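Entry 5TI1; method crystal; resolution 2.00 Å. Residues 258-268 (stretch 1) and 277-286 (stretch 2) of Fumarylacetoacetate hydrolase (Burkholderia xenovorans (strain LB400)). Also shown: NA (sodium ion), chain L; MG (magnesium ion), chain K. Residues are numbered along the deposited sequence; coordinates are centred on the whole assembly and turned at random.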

# COMPACT_ATOMS: atom_id res chain seq x y z
N LEU B 258 -6.64 14.10 -7.94
CA LEU B 258 -6.54 13.35 -6.70
C LEU B 258 -6.81 14.28 -5.53
O LEU B 258 -6.12 15.29 -5.35
CB LEU B 258 -5.15 12.69 -6.56
CG LEU B 258 -4.93 11.65 -5.44
CD1 LEU B 258 -3.76 10.70 -5.78
CD2 LEU B 258 -4.69 12.31 -4.10
N ASN B 259 -7.83 13.95 -4.73
CA ASN B 259 -8.15 14.68 -3.52
C ASN B 259 -7.79 13.79 -2.34
O ASN B 259 -8.50 12.82 -2.03
CB ASN B 259 -9.63 15.08 -3.47
CG ASN B 259 -9.97 15.91 -2.24
OD1 ASN B 259 -9.09 16.16 -1.39
ND2 ASN B 259 -11.23 16.35 -2.13
N ASP B 260 -6.69 14.12 -1.66
CA ASP B 260 -6.23 13.37 -0.50
C ASP B 260 -6.89 13.95 0.75
O ASP B 260 -6.31 14.77 1.47
CB ASP B 260 -4.70 13.41 -0.41
CG ASP B 260 -4.17 12.72 0.84
OD1 ASP B 260 -4.87 11.84 1.38
OD2 ASP B 260 -3.05 13.09 1.29
N TRP B 261 -8.13 13.53 0.98
CA TRP B 261 -8.88 13.99 2.15
C TRP B 261 -8.06 13.84 3.42
O TRP B 261 -7.45 12.79 3.66
CB TRP B 261 -10.19 13.21 2.28
CG TRP B 261 -11.06 13.20 1.06
CD1 TRP B 261 -11.11 12.22 0.10
CD2 TRP B 261 -12.03 14.18 0.68
NE1 TRP B 261 -12.04 12.55 -0.86
CE2 TRP B 261 -12.63 13.75 -0.52
CE3 TRP B 261 -12.46 15.39 1.24
CZ2 TRP B 261 -13.63 14.47 -1.17
CZ3 TRP B 261 -13.45 16.11 0.59
CH2 TRP B 261 -14.03 15.64 -0.60
N SER B 262 -8.04 14.89 4.24
CA SER B 262 -7.20 14.95 5.42
C SER B 262 -8.03 15.37 6.63
O SER B 262 -8.79 16.34 6.55
CB SER B 262 -6.05 15.93 5.23
OG SER B 262 -5.12 15.43 4.27
N ALA B 263 -7.86 14.65 7.74
CA ALA B 263 -8.41 15.04 9.04
C ALA B 263 -7.25 15.61 9.86
O ALA B 263 -6.49 14.87 10.48
CB ALA B 263 -9.05 13.85 9.74
N ARG B 264 -7.12 16.94 9.84
CA ARG B 264 -5.87 17.55 10.30
C ARG B 264 -5.71 17.50 11.80
O ARG B 264 -4.57 17.42 12.29
CB ARG B 264 -5.77 18.99 9.81
CG ARG B 264 -5.87 19.07 8.33
CD ARG B 264 -5.18 20.28 7.77
NE ARG B 264 -5.21 20.19 6.32
CZ ARG B 264 -4.35 19.49 5.60
NH1 ARG B 264 -3.36 18.81 6.19
NH2 ARG B 264 -4.48 19.46 4.28
N ASP B 265 -6.81 17.55 12.56
CA ASP B 265 -6.68 17.43 14.01
C ASP B 265 -6.31 16.00 14.40
O ASP B 265 -5.50 15.80 15.31
CB ASP B 265 -7.95 17.89 14.73
CG ASP B 265 -9.24 17.32 14.13
OD1 ASP B 265 -9.20 16.64 13.09
OD2 ASP B 265 -10.31 17.58 14.71
N ILE B 266 -6.88 15.00 13.72
CA ILE B 266 -6.43 13.63 13.91
C ILE B 266 -4.95 13.50 13.54
O ILE B 266 -4.19 12.78 14.19
CB ILE B 266 -7.31 12.66 13.08
CG1 ILE B 266 -8.74 12.64 13.63
CG2 ILE B 266 -6.75 11.25 13.09
CD1 ILE B 266 -9.67 11.67 12.91
N GLN B 267 -4.52 14.24 12.51
CA GLN B 267 -3.14 14.11 12.05
C GLN B 267 -2.16 14.65 13.08
O GLN B 267 -1.14 14.02 13.38
CB GLN B 267 -2.94 14.82 10.71
CG GLN B 267 -1.52 14.66 10.15
CD GLN B 267 -1.30 15.40 8.83
OE1 GLN B 267 -1.71 14.93 7.77
NE2 GLN B 267 -0.62 16.54 8.89
N GLN B 268 -2.46 15.83 13.63
CA GLN B 268 -1.56 16.48 14.58
C GLN B 268 -1.21 15.57 15.75
O GLN B 268 -0.06 15.52 16.19
CB GLN B 268 -2.21 17.77 15.10
CG GLN B 268 -1.24 18.90 15.33
CD GLN B 268 -0.69 19.46 14.04
OE1 GLN B 268 0.27 18.93 13.48
NE2 GLN B 268 -1.31 20.53 13.54
N PHE B 277 -1.45 8.90 9.32
CA PHE B 277 -1.96 7.54 9.21
C PHE B 277 -3.48 7.54 9.13
O PHE B 277 -4.05 7.64 8.04
CB PHE B 277 -1.44 6.69 10.37
CG PHE B 277 -1.79 5.23 10.26
CD1 PHE B 277 -1.55 4.54 9.09
CD2 PHE B 277 -2.34 4.56 11.33
CE1 PHE B 277 -1.85 3.19 8.98
CE2 PHE B 277 -2.65 3.22 11.23
CZ PHE B 277 -2.40 2.54 10.05
N ASN B 278 -4.17 7.47 10.28
CA ASN B 278 -5.63 7.49 10.26
C ASN B 278 -6.17 8.78 9.65
O ASN B 278 -7.25 8.78 9.05
CB ASN B 278 -6.19 7.29 11.66
CG ASN B 278 -6.18 5.83 12.09
OD1 ASN B 278 -6.02 4.92 11.27
ND2 ASN B 278 -6.37 5.61 13.38
N ALA B 279 -5.43 9.87 9.78
CA ALA B 279 -5.88 11.15 9.25
C ALA B 279 -5.95 11.18 7.74
O ALA B 279 -6.55 12.11 7.18
CB ALA B 279 -4.96 12.26 9.73
N LYS B 280 -5.32 10.21 7.05
CA LYS B 280 -5.26 10.19 5.60
C LYS B 280 -6.00 9.04 4.96
O LYS B 280 -6.48 9.18 3.84
CB LYS B 280 -3.80 10.12 5.13
CG LYS B 280 -2.95 11.27 5.58
CD LYS B 280 -3.31 12.51 4.84
CE LYS B 280 -2.10 13.40 4.64
NZ LYS B 280 -2.49 14.58 3.83
N THR B 281 -6.06 7.90 5.63
CA THR B 281 -6.44 6.65 4.99
C THR B 281 -7.94 6.41 4.98
O THR B 281 -8.37 5.38 4.46
CB THR B 281 -5.77 5.48 5.69
OG1 THR B 281 -6.26 5.39 7.03
CG2 THR B 281 -4.24 5.65 5.70
N PHE B 282 -8.75 7.31 5.55
CA PHE B 282 -10.19 7.08 5.55
C PHE B 282 -10.81 7.29 4.17
O PHE B 282 -11.90 6.77 3.91
CB PHE B 282 -10.88 7.99 6.59
CG PHE B 282 -10.76 9.46 6.30
CD1 PHE B 282 -9.70 10.20 6.79
CD2 PHE B 282 -11.72 10.11 5.54
CE1 PHE B 282 -9.59 11.56 6.52
CE2 PHE B 282 -11.63 11.46 5.27
CZ PHE B 282 -10.55 12.19 5.76
N ALA B 283 -10.13 8.01 3.27
CA ALA B 283 -10.64 8.26 1.93
C ALA B 283 -9.63 9.03 1.10
O ALA B 283 -9.03 9.99 1.58
CB ALA B 283 -11.95 9.06 1.96
N THR B 284 -9.44 8.61 -0.15
CA THR B 284 -8.73 9.39 -1.15
C THR B 284 -9.52 9.23 -2.44
O THR B 284 -9.86 8.11 -2.81
CB THR B 284 -7.28 8.90 -1.32
OG1 THR B 284 -6.57 9.05 -0.08
CG2 THR B 284 -6.57 9.71 -2.40
N THR B 285 -9.84 10.35 -3.10
CA THR B 285 -10.68 10.31 -4.29
C THR B 285 -9.84 10.62 -5.53
O THR B 285 -9.01 11.53 -5.51
CB THR B 285 -11.85 11.30 -4.17
OG1 THR B 285 -12.62 11.00 -3.00
CG2 THR B 285 -12.78 11.21 -5.37
N ILE B 286 -10.05 9.87 -6.61
CA ILE B 286 -9.46 10.23 -7.89
C ILE B 286 -10.55 10.37 -8.95
O ILE B 286 -11.63 9.76 -8.86
CB ILE B 286 -8.37 9.25 -8.37
CG1 ILE B 286 -8.92 7.83 -8.57
CG2 ILE B 286 -7.19 9.25 -7.39
CD1 ILE B 286 -7.89 6.88 -9.22
NA NA L . -6.87 10.84 2.15
MG MG K . -1.46 14.60 0.39

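Trp261, Lys280 and Ala279 have the most surface covered across this contact, which buries 744 Å² in all, both sides summed.

Trp261 points its CA-to-CB bond toward the second stretch, and its indole lies along residues 283-285. The ring nitrogen Trp261 NE1 donates a hydrogen bond to Thr285 OG1 at 2.7 Å. The angle at the hydrogen is 176°, so the bond is almost straight. Thr285 OG1 sits at the ring edge, near the ring plane, where the N-H points. Ala283 O also lies at this edge, 3.4 Å from Trp261 CD1. Apolar contacts add to the fit: Trp261 CB meets Phe282 CZ at 3.6 Å, and Trp261 CD1 meets Ala283 CB at 3.8 Å.

The backbone of Trp261 has a different role. Trp261 O binds the sodium ion at 2.5 Å. Lys280 O and Ala283 O each bind the same ion at 2.4 Å, as does Asp260 OD1. Thr284 OG1 is a longer ligand of the sodium ion at 2.9 Å. The ion thus draws together oxygens from both stretches. Ala283 O and Thr284 OG1 are 3.1 Å apart but are not hydrogen-bonded; both bind the metal.

Lys280 starts sideways, but the end of its side chain comes nearer to the first stretch. Lys280 NZ donates to Asp260 OD2 at 3.0 Å, as part of a salt bridge, and to Ser262 OG at 2.8 Å. Ser262 OG in turn donates to Asp260 O at 3.1 Å, so the lysine joins a short polar chain. The Asp260 carboxylate is shared: OD1 goes to sodium, while Asp260 OD2 takes the lysine and also binds the magnesium ion at 2.4 Å, with further ligands from elsewhere in the structure.

Ala279 points toward the first stretch, and its CB packs closely there. Ala279 CB lies 3.4 Å from Gln267 CB and 3.9 Å from Ile266 CG2. The backbone Ala279 O accepts a hydrogen bond from Ala263 N at 2.9 Å, with an angle of 166°. Ala279 O also receives a CA-H...O contact from Ser262 CA at 3.4 Å. Ala263 is the N-cap residue, so this hydrogen bond lies right at the start of the helix.

At the other end, the strands pair antiparallel. Asn259 N donates to Thr285 O at 2.8 Å, and Thr285 N donates to Asn259 O at 3.0 Å. Leu258 and Ile286 form the neighbouring non-hydrogen-bonded pair. Their side chains share one face of the sheet, with Leu258 CG 3.8 Å from Ile286 CG2.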